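Local coordinates for protein aminotransferase, class I (Staphylococcus aureus, PDB 2O1B) that probably transfers amino groups between amino acids and 2-oxo acids, as an aspartate-type class I aminotransferase using pyridoxal-5'-phosphate as cofactor, at residues A[92-97]-A[112-117]; A[249-254]-A[292-297]. All blocks are in the same frame, centred on the assembly; numbering follows the deposited sequence.

Contact 1 (A[92-97]-A[112-117]); sequences QAIVDF and VCILYG. With PLP (pyridoxal-5'-phosphate), chain B.
I94 and V112 meet through methyl groups, and the two side chains slant across each other where helix 88-102 lies over strand 112-115. The closest pair is I94 CD1 with V112 CG1, 3.6 Å apart. I94 CG2 joins from the other branch, 3.9 Å from V112 CG1, so this one valine methyl lies against both branches of the isoleucine. In I94, CG1 stands beside the backbone N (chi1 -71°) and chi2 is extended at 163°, which carries CD1 out from the helix toward the strand. That reach also brings I94 CD1 to I114 CG1 at 3.9 Å. I114 is set differently from V112: its CB does not face the helix directly, and its CG1 branch makes the approach.

The second methyl of V112 meets a second helix residue. V95 CG1 lies 3.7 Å from V112 CG2, with the two side chains at about a right angle; V112 CG2 also borders I94 CG2, so V112 fits between successive helix residues, its CG1 against I94 alone. All four touching residues are buried, and the contact between them is wholly apolar. The axes of the short segments approach to 9.5 Å at an angle of 113°; V112 and I114, at alternate strand positions, meet the helix, while the CB of C113 points away. I94 also rests on F264 and V266 of the adjacent strand 263-267, so its side chain spans two strands.

Beyond the strand, Y116 centres an inverse gamma turn, after which G117 C comes 3.8 Å from PLP O3P. Backbone hydrogen bonds of C113 to A265 and L115 to G263 tie the strand into the sheet antiparallel. The arrangement is that of the large domain of fold type I PLP enzymes: a helix packed on an edge of the mixed seven-stranded sheet, whose strand leads into the cofactor's phosphate site.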
ATOM      1  N   GLN A  92     -17.067  11.663  -3.397  1.00 26.24           N
ATOM      2  CA  GLN A  92     -17.815  12.905  -3.486  1.00 26.18           C
ATOM      3  C   GLN A  92     -17.088  14.090  -2.851  1.00 26.06           C
ATOM      4  O   GLN A  92     -17.172  15.206  -3.364  1.00 26.05           O
ATOM      5  CB  GLN A  92     -19.201  12.734  -2.866  1.00 26.24           C
ATOM      6  CG  GLN A  92     -20.119  13.933  -3.051  1.00 27.37           C
ATOM      7  CD  GLN A  92     -20.580  14.112  -4.491  1.00 27.88           C
ATOM      8  OE1 GLN A  92     -21.142  13.200  -5.084  1.00 28.55           O
ATOM      9  NE2 GLN A  92     -20.364  15.297  -5.045  1.00 26.24           N
ATOM     10  N   ALA A  93     -16.400  13.862  -1.732  1.00 26.20           N
ATOM     11  CA  ALA A  93     -15.636  14.935  -1.079  1.00 26.15           C
ATOM     12  C   ALA A  93     -14.478  15.375  -1.969  1.00 26.06           C
ATOM     13  O   ALA A  93     -14.104  16.546  -1.973  1.00 25.88           O
ATOM     14  CB  ALA A  93     -15.126  14.498   0.286  1.00 26.01           C
ATOM     15  N   ILE A  94     -13.947  14.427  -2.735  1.00 25.93           N
ATOM     16  CA  ILE A  94     -12.885  14.687  -3.699  1.00 25.97           C
ATOM     17  C   ILE A  94     -13.357  15.565  -4.856  1.00 26.31           C
ATOM     18  O   ILE A  94     -12.713  16.568  -5.176  1.00 26.41           O
ATOM     19  CB  ILE A  94     -12.279  13.366  -4.249  1.00 25.78           C
ATOM     20  CG1 ILE A  94     -11.443  12.668  -3.164  1.00 26.83           C
ATOM     21  CG2 ILE A  94     -11.405  13.637  -5.468  1.00 25.18           C
ATOM     22  CD1 ILE A  94     -11.140  11.197  -3.448  1.00 25.63           C
ATOM     23  N   VAL A  95     -14.464  15.191  -5.500  1.00 26.50           N
ATOM     24  CA  VAL A  95     -14.956  15.979  -6.642  1.00 26.52           C
ATOM     25  C   VAL A  95     -15.422  17.365  -6.213  1.00 26.33           C
ATOM     26  O   VAL A  95     -15.215  18.340  -6.941  1.00 26.33           O
ATOM     27  CB  VAL A  95     -16.062  15.254  -7.482  1.00 26.83           C
ATOM     28  CG1 VAL A  95     -15.616  13.855  -7.891  1.00 26.41           C
ATOM     29  CG2 VAL A  95     -17.384  15.197  -6.749  1.00 27.31           C
ATOM     30  N   ASP A  96     -16.048  17.442  -5.033  1.00 26.20           N
ATOM     31  CA  ASP A  96     -16.485  18.714  -4.446  1.00 26.30           C
ATOM     32  C   ASP A  96     -15.308  19.646  -4.179  1.00 25.93           C
ATOM     33  O   ASP A  96     -15.380  20.845  -4.455  1.00 25.48           O
ATOM     34  CB  ASP A  96     -17.225  18.490  -3.125  1.00 26.28           C
ATOM     35  CG  ASP A  96     -18.627  17.894  -3.303  1.00 27.67           C
ATOM     36  OD1 ASP A  96     -19.115  17.736  -4.450  1.00 27.49           O
ATOM     37  OD2 ASP A  96     -19.244  17.577  -2.262  1.00 26.83           O
ATOM     38  N   PHE A  97     -14.236  19.090  -3.608  1.00 26.31           N
ATOM     39  CA  PHE A  97     -13.005  19.835  -3.347  1.00 26.18           C
ATOM     40  C   PHE A  97     -12.459  20.394  -4.659  1.00 26.83           C
ATOM     41  O   PHE A  97     -12.292  21.607  -4.800  1.00 26.97           O
ATOM     42  CB  PHE A  97     -11.997  18.914  -2.652  1.00 25.93           C
ATOM     43  CG  PHE A  97     -10.672  19.557  -2.329  1.00 25.63           C
ATOM     44  CD1 PHE A  97     -10.521  20.342  -1.188  1.00 25.52           C
ATOM     45  CD2 PHE A  97      -9.559  19.321  -3.125  1.00 24.08           C
ATOM     46  CE1 PHE A  97      -9.282  20.920  -0.869  1.00 25.71           C
ATOM     47  CE2 PHE A  97      -8.323  19.896  -2.811  1.00 25.85           C
ATOM     48  CZ  PHE A  97      -8.189  20.691  -1.673  1.00 25.19           C
ATOM     49  N   VAL A 112     -11.728   9.436 -10.497  1.00 26.61           N
ATOM     50  CA  VAL A 112     -11.252   9.527  -9.124  1.00 26.76           C
ATOM     51  C   VAL A 112     -10.729   8.173  -8.636  1.00 26.84           C
ATOM     52  O   VAL A 112     -11.429   7.166  -8.737  1.00 26.64           O
ATOM     53  CB  VAL A 112     -12.377  10.015  -8.173  1.00 26.81           C
ATOM     54  CG1 VAL A 112     -11.897  10.006  -6.749  1.00 27.74           C
ATOM     55  CG2 VAL A 112     -12.846  11.417  -8.550  1.00 26.67           C
ATOM     56  N   CYS A 113      -9.502   8.164  -8.109  1.00 26.94           N
ATOM     57  CA  CYS A 113      -8.902   6.972  -7.489  1.00 26.64           C
ATOM     58  C   CYS A 113      -8.249   7.374  -6.181  1.00 26.60           C
ATOM     59  O   CYS A 113      -7.332   8.206  -6.167  1.00 26.39           O
ATOM     60  CB  CYS A 113      -7.850   6.332  -8.408  1.00 26.04           C
ATOM     61  SG  CYS A 113      -7.060   4.833  -7.735  1.00 28.56           S
ATOM     62  N   ILE A 114      -8.732   6.801  -5.087  1.00 26.37           N
ATOM     63  CA  ILE A 114      -8.176   7.047  -3.763  1.00 27.19           C
ATOM     64  C   ILE A 114      -6.811   6.378  -3.615  1.00 26.81           C
ATOM     65  O   ILE A 114      -6.624   5.256  -4.084  1.00 26.84           O
ATOM     66  CB  ILE A 114      -9.137   6.521  -2.682  1.00 27.16           C
ATOM     67  CG1 ILE A 114     -10.337   7.457  -2.565  1.00 28.62           C
ATOM     68  CG2 ILE A 114      -8.472   6.478  -1.340  1.00 28.88           C
ATOM     69  CD1 ILE A 114     -11.582   6.948  -3.202  1.00 32.62           C
ATOM     70  N   LEU A 115      -5.867   7.073  -2.968  1.00 26.65           N
ATOM     71  CA  LEU A 115      -4.488   6.575  -2.811  1.00 26.12           C
ATOM     72  C   LEU A 115      -4.100   6.374  -1.351  1.00 25.89           C
ATOM     73  O   LEU A 115      -4.499   7.147  -0.489  1.00 25.85           O
ATOM     74  CB  LEU A 115      -3.474   7.505  -3.502  1.00 25.81           C
ATOM     75  CG  LEU A 115      -3.647   7.786  -5.003  1.00 25.69           C
ATOM     76  CD1 LEU A 115      -2.645   8.821  -5.503  1.00 23.83           C
ATOM     77  CD2 LEU A 115      -3.558   6.509  -5.827  1.00 24.59           C
ATOM     78  N   TYR A 116      -3.303   5.338  -1.095  1.00 25.87           N
ATOM     79  CA  TYR A 116      -2.833   5.000   0.250  1.00 25.86           C
ATOM     80  C   TYR A 116      -1.558   5.797   0.553  1.00 25.89           C
ATOM     81  O   TYR A 116      -0.472   5.225   0.728  1.00 25.66           O
ATOM     82  CB  TYR A 116      -2.557   3.496   0.337  1.00 25.71           C
ATOM     83  CG  TYR A 116      -3.742   2.641  -0.053  1.00 26.31           C
ATOM     84  CD1 TYR A 116      -4.636   2.186   0.910  1.00 25.88           C
ATOM     85  CD2 TYR A 116      -3.974   2.291  -1.388  1.00 25.77           C
ATOM     86  CE1 TYR A 116      -5.734   1.400   0.562  1.00 25.81           C
ATOM     87  CE2 TYR A 116      -5.072   1.507  -1.750  1.00 26.72           C
ATOM     88  CZ  TYR A 116      -5.950   1.070  -0.769  1.00 27.07           C
ATOM     89  OH  TYR A 116      -7.037   0.288  -1.100  1.00 26.55           O
ATOM     90  N   GLY A 117      -1.709   7.119   0.606  1.00 26.05           N
ATOM     91  CA  GLY A 117      -0.586   8.049   0.547  1.00 26.48           C
ATOM     92  C   GLY A 117      -0.190   8.158  -0.909  1.00 26.40           C
ATOM     93  O   GLY A 117      -0.175   7.149  -1.616  1.00 26.89           O
TER
HETATM   94  N1  PLP B 400       5.482  14.146  -4.012  1.00 16.80           N
HETATM   95  C2  PLP B 400       6.141  15.246  -3.494  1.00 18.21           C
HETATM   96  C2A PLP B 400       6.655  16.304  -4.431  1.00 17.70           C
HETATM   97  C3  PLP B 400       6.276  15.356  -2.108  1.00 17.69           C
HETATM   98  O3  PLP B 400       6.914  16.425  -1.549  1.00 20.28           O
HETATM   99  C4  PLP B 400       5.759  14.360  -1.269  1.00 18.49           C
HETATM  100  C4A PLP B 400       5.427  14.749   0.141  1.00 17.73           C
HETATM  101  C5  PLP B 400       5.111  13.245  -1.808  1.00 18.05           C
HETATM  102  C6  PLP B 400       4.979  13.145  -3.193  1.00 18.26           C
HETATM  103  C5A PLP B 400       4.565  12.134  -0.922  1.00 19.43           C
HETATM  104  O4P PLP B 400       3.385  12.510  -0.238  1.00 21.63           O
HETATM  105  P   PLP B 400       2.545  11.427   0.618  1.00 20.36           P
HETATM  106  O1P PLP B 400       2.739  11.704   2.099  1.00 18.00           O
HETATM  107  O2P PLP B 400       3.064  10.064   0.248  1.00 18.93           O
HETATM  108  O3P PLP B 400       1.098  11.595   0.248  1.00 19.72           O

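Contact 2 (A[249-254]-A[292-297]); sequences YSLSKG and DAAIYA. With PLP (pyridoxal-5'-phosphate), chain B.
The lysine-bearing turn after strand 245-250, a hallmark of fold type I aminotransferases, backs onto helix 288-300 through L251. The leucine's CD2 does the touching: it lies 3.9 Å from A294 CA and 4.1 Å from A297 CB. With CG beside the backbone N (chi1 -73°), L251 projects to the helix, where alanines three residues apart present a low surface. A294 also packs on F90 of helix 88-102.

Flanking L251, the serines face the cofactor. S250 OG donates to PLP O3P at 2.7 Å, and S252 OG donates to PLP O1P at 2.6 Å, so two different phosphate oxygens are held. S250 OG also accepts from S252 N at 3.0 Å (N-H...O 158°), closing an ST turn that positions one phosphate ligand relative to the other. R261 adds a further bond to the cofactor.

K253 bends at chi2 and chi4 to bring NZ to PLP C4A, where a covalent bond is modelled at 1.8 Å, long for an imine. NZ is also 2.8 Å from PLP O3 and hydrogen-bonded to Y223 OH. The lysine-to-C4A connection is that of the internal aldimine, the probable resting state, but its length does not prove the bond order.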
ATOM      1  N   TYR A 249      -3.034  14.413  -5.556  1.00 22.94           N
ATOM      2  CA  TYR A 249      -3.163  15.375  -4.470  1.00 22.47           C
ATOM      3  C   TYR A 249      -3.013  14.642  -3.145  1.00 23.33           C
ATOM      4  O   TYR A 249      -3.599  13.571  -2.974  1.00 23.50           O
ATOM      5  CB  TYR A 249      -4.538  16.049  -4.536  1.00 22.25           C
ATOM      6  CG  TYR A 249      -4.671  17.248  -3.620  1.00 21.76           C
ATOM      7  CD1 TYR A 249      -4.357  18.537  -4.080  1.00 22.28           C
ATOM      8  CD2 TYR A 249      -5.089  17.101  -2.288  1.00 22.19           C
ATOM      9  CE1 TYR A 249      -4.444  19.650  -3.228  1.00 20.74           C
ATOM     10  CE2 TYR A 249      -5.187  18.205  -1.436  1.00 21.35           C
ATOM     11  CZ  TYR A 249      -4.853  19.472  -1.913  1.00 22.23           C
ATOM     12  OH  TYR A 249      -4.940  20.558  -1.070  1.00 22.63           O
ATOM     13  N   SER A 250      -2.251  15.225  -2.213  1.00 22.96           N
ATOM     14  CA  SER A 250      -1.987  14.605  -0.920  1.00 23.50           C
ATOM     15  C   SER A 250      -2.604  15.402   0.219  1.00 23.02           C
ATOM     16  O   SER A 250      -2.603  16.630   0.185  1.00 23.39           O
ATOM     17  CB  SER A 250      -0.478  14.493  -0.673  1.00 23.70           C
ATOM     18  OG  SER A 250      -0.238  13.947   0.615  1.00 24.78           O
ATOM     19  N   LEU A 251      -3.124  14.703   1.226  1.00 23.25           N
ATOM     20  CA  LEU A 251      -3.546  15.352   2.482  1.00 23.72           C
ATOM     21  C   LEU A 251      -2.413  15.551   3.510  1.00 23.91           C
ATOM     22  O   LEU A 251      -2.590  16.222   4.539  1.00 23.61           O
ATOM     23  CB  LEU A 251      -4.707  14.581   3.120  1.00 23.89           C
ATOM     24  CG  LEU A 251      -6.090  14.680   2.455  1.00 23.29           C
ATOM     25  CD1 LEU A 251      -6.224  13.792   1.228  1.00 23.63           C
ATOM     26  CD2 LEU A 251      -7.177  14.334   3.465  1.00 24.57           C
ATOM     27  N   SER A 252      -1.250  14.977   3.222  1.00 24.53           N
ATOM     28  CA  SER A 252      -0.114  14.991   4.155  1.00 24.58           C
ATOM     29  C   SER A 252       0.336  16.373   4.613  1.00 25.00           C
ATOM     30  O   SER A 252       0.378  16.654   5.820  1.00 24.92           O
ATOM     31  CB  SER A 252       1.086  14.254   3.552  1.00 24.55           C
ATOM     32  OG  SER A 252       0.836  12.868   3.459  1.00 24.11           O
ATOM     33  N   LYS A 253       0.688  17.235   3.658  1.00 24.92           N
ATOM     34  CA  LYS A 253       1.276  18.530   4.016  1.00 24.65           C
ATOM     35  C   LYS A 253       0.219  19.575   4.294  1.00 24.26           C
ATOM     36  O   LYS A 253       0.262  20.235   5.326  1.00 23.79           O
ATOM     37  CB  LYS A 253       2.266  19.025   2.958  1.00 24.83           C
ATOM     38  CG  LYS A 253       3.622  18.371   3.097  1.00 25.43           C
ATOM     39  CD  LYS A 253       3.866  17.407   1.973  1.00 25.97           C
ATOM     40  CE  LYS A 253       5.071  16.571   2.297  1.00 27.03           C
ATOM     41  NZ  LYS A 253       5.805  16.248   1.045  1.00 27.15           N
ATOM     42  N   GLY A 254      -0.743  19.695   3.387  1.00 24.10           N
ATOM     43  CA  GLY A 254      -1.853  20.628   3.574  1.00 23.65           C
ATOM     44  C   GLY A 254      -2.553  20.519   4.920  1.00 23.87           C
ATOM     45  O   GLY A 254      -2.836  21.540   5.552  1.00 23.63           O
ATOM     46  N   ASP A 292     -13.229   8.434   6.591  1.00 22.70           N
ATOM     47  CA  ASP A 292     -14.089   9.432   7.245  1.00 22.23           C
ATOM     48  C   ASP A 292     -13.317  10.679   7.713  1.00 22.47           C
ATOM     49  O   ASP A 292     -13.793  11.813   7.551  1.00 22.62           O
ATOM     50  CB  ASP A 292     -14.853   8.793   8.426  1.00 22.17           C
ATOM     51  CG  ASP A 292     -15.921   7.794   7.961  1.00 21.52           C
ATOM     52  OD1 ASP A 292     -16.122   7.689   6.730  1.00 21.59           O
ATOM     53  OD2 ASP A 292     -16.547   7.107   8.804  1.00 21.14           O
ATOM     54  N   ALA A 293     -12.136  10.470   8.299  1.00 22.03           N
ATOM     55  CA  ALA A 293     -11.265  11.572   8.690  1.00 21.46           C
ATOM     56  C   ALA A 293     -10.844  12.404   7.475  1.00 21.38           C
ATOM     57  O   ALA A 293     -10.821  13.626   7.538  1.00 20.85           O
ATOM     58  CB  ALA A 293     -10.049  11.045   9.415  1.00 21.03           C
ATOM     59  N   ALA A 294     -10.513  11.725   6.374  1.00 20.90           N
ATOM     60  CA  ALA A 294     -10.177  12.377   5.114  1.00 21.31           C
ATOM     61  C   ALA A 294     -11.344  13.194   4.527  1.00 21.63           C
ATOM     62  O   ALA A 294     -11.145  14.312   4.022  1.00 21.33           O
ATOM     63  CB  ALA A 294      -9.685  11.349   4.115  1.00 21.03           C
ATOM     64  N   ILE A 295     -12.552  12.634   4.608  1.00 22.01           N
ATOM     65  CA  ILE A 295     -13.769  13.287   4.137  1.00 22.62           C
ATOM     66  C   ILE A 295     -13.943  14.555   4.943  1.00 23.06           C
ATOM     67  O   ILE A 295     -14.188  15.629   4.395  1.00 23.47           O
ATOM     68  CB  ILE A 295     -15.024  12.378   4.342  1.00 22.98           C
ATOM     69  CG1 ILE A 295     -15.058  11.250   3.304  1.00 22.97           C
ATOM     70  CG2 ILE A 295     -16.337  13.206   4.295  1.00 22.30           C
ATOM     71  CD1 ILE A 295     -15.874  10.019   3.734  1.00 22.58           C
ATOM     72  N   TYR A 296     -13.811  14.423   6.256  1.00 23.82           N
ATOM     73  CA  TYR A 296     -14.005  15.558   7.139  1.00 24.13           C
ATOM     74  C   TYR A 296     -13.001  16.658   6.813  1.00 24.44           C
ATOM     75  O   TYR A 296     -13.372  17.820   6.747  1.00 24.53           O
ATOM     76  CB  TYR A 296     -13.879  15.130   8.592  1.00 24.78           C
ATOM     77  CG  TYR A 296     -14.412  16.167   9.534  1.00 24.81           C
ATOM     78  CD1 TYR A 296     -13.557  17.063  10.172  1.00 25.23           C
ATOM     79  CD2 TYR A 296     -15.780  16.279   9.762  1.00 25.97           C
ATOM     80  CE1 TYR A 296     -14.053  18.025  11.029  1.00 23.17           C
ATOM     81  CE2 TYR A 296     -16.283  17.231  10.619  1.00 25.66           C
ATOM     82  CZ  TYR A 296     -15.416  18.095  11.247  1.00 25.60           C
ATOM     83  OH  TYR A 296     -15.927  19.038  12.096  1.00 26.15           O
ATOM     84  N   ALA A 297     -11.745  16.276   6.562  1.00 24.50           N
ATOM     85  CA  ALA A 297     -10.691  17.245   6.271  1.00 24.76           C
ATOM     86  C   ALA A 297     -11.000  18.041   5.011  1.00 24.88           C
ATOM     87  O   ALA A 297     -11.018  19.271   5.038  1.00 24.66           O
ATOM     88  CB  ALA A 297      -9.345  16.557   6.159  1.00 24.37           C
TER
HETATM   89  N1  PLP B 400       5.482  14.146  -4.012  1.00 16.80           N
HETATM   90  C2  PLP B 400       6.141  15.246  -3.494  1.00 18.21           C
HETATM   91  C2A PLP B 400       6.655  16.304  -4.431  1.00 17.70           C
HETATM   92  C3  PLP B 400       6.276  15.356  -2.108  1.00 17.69           C
HETATM   93  O3  PLP B 400       6.914  16.425  -1.549  1.00 20.28           O
HETATM   94  C4  PLP B 400       5.759  14.360  -1.269  1.00 18.49           C
HETATM   95  C4A PLP B 400       5.427  14.749   0.141  1.00 17.73           C
HETATM   96  C5  PLP B 400       5.111  13.245  -1.808  1.00 18.05           C
HETATM   97  C6  PLP B 400       4.979  13.145  -3.193  1.00 18.26           C
HETATM   98  C5A PLP B 400       4.565  12.134  -0.922  1.00 19.43           C
HETATM   99  O4P PLP B 400       3.385  12.510  -0.238  1.00 21.63           O
HETATM  100  P   PLP B 400       2.545  11.427   0.618  1.00 20.36           P
HETATM  101  O1P PLP B 400       2.739  11.704   2.099  1.00 18.00           O
HETATM  102  O2P PLP B 400       3.064  10.064   0.248  1.00 18.93           O
HETATM  103  O3P PLP B 400       1.098  11.595   0.248  1.00 19.72           O

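Contacts 1 and 2 have centres about 9 Å apart and lie on the same seven-stranded sheet, contact 1 on its edge strand 112-115 and contact 2 at the end of strand 245-250, with strand 263-267 between. They touch directly: F97 CZ lies 3.3 Å from Y249 OH, with the rings edge-to-face, and A93 CB lies 4.3 Å from I295 CA where the two helices meet. Both lead to one PLP phosphate oxygen, O3P, which G117 of contact 1 approaches by packing and S250 of contact 2 binds by hydrogen bond. Y81 of the second subunit also bonds PLP, placing this site at the subunit interface.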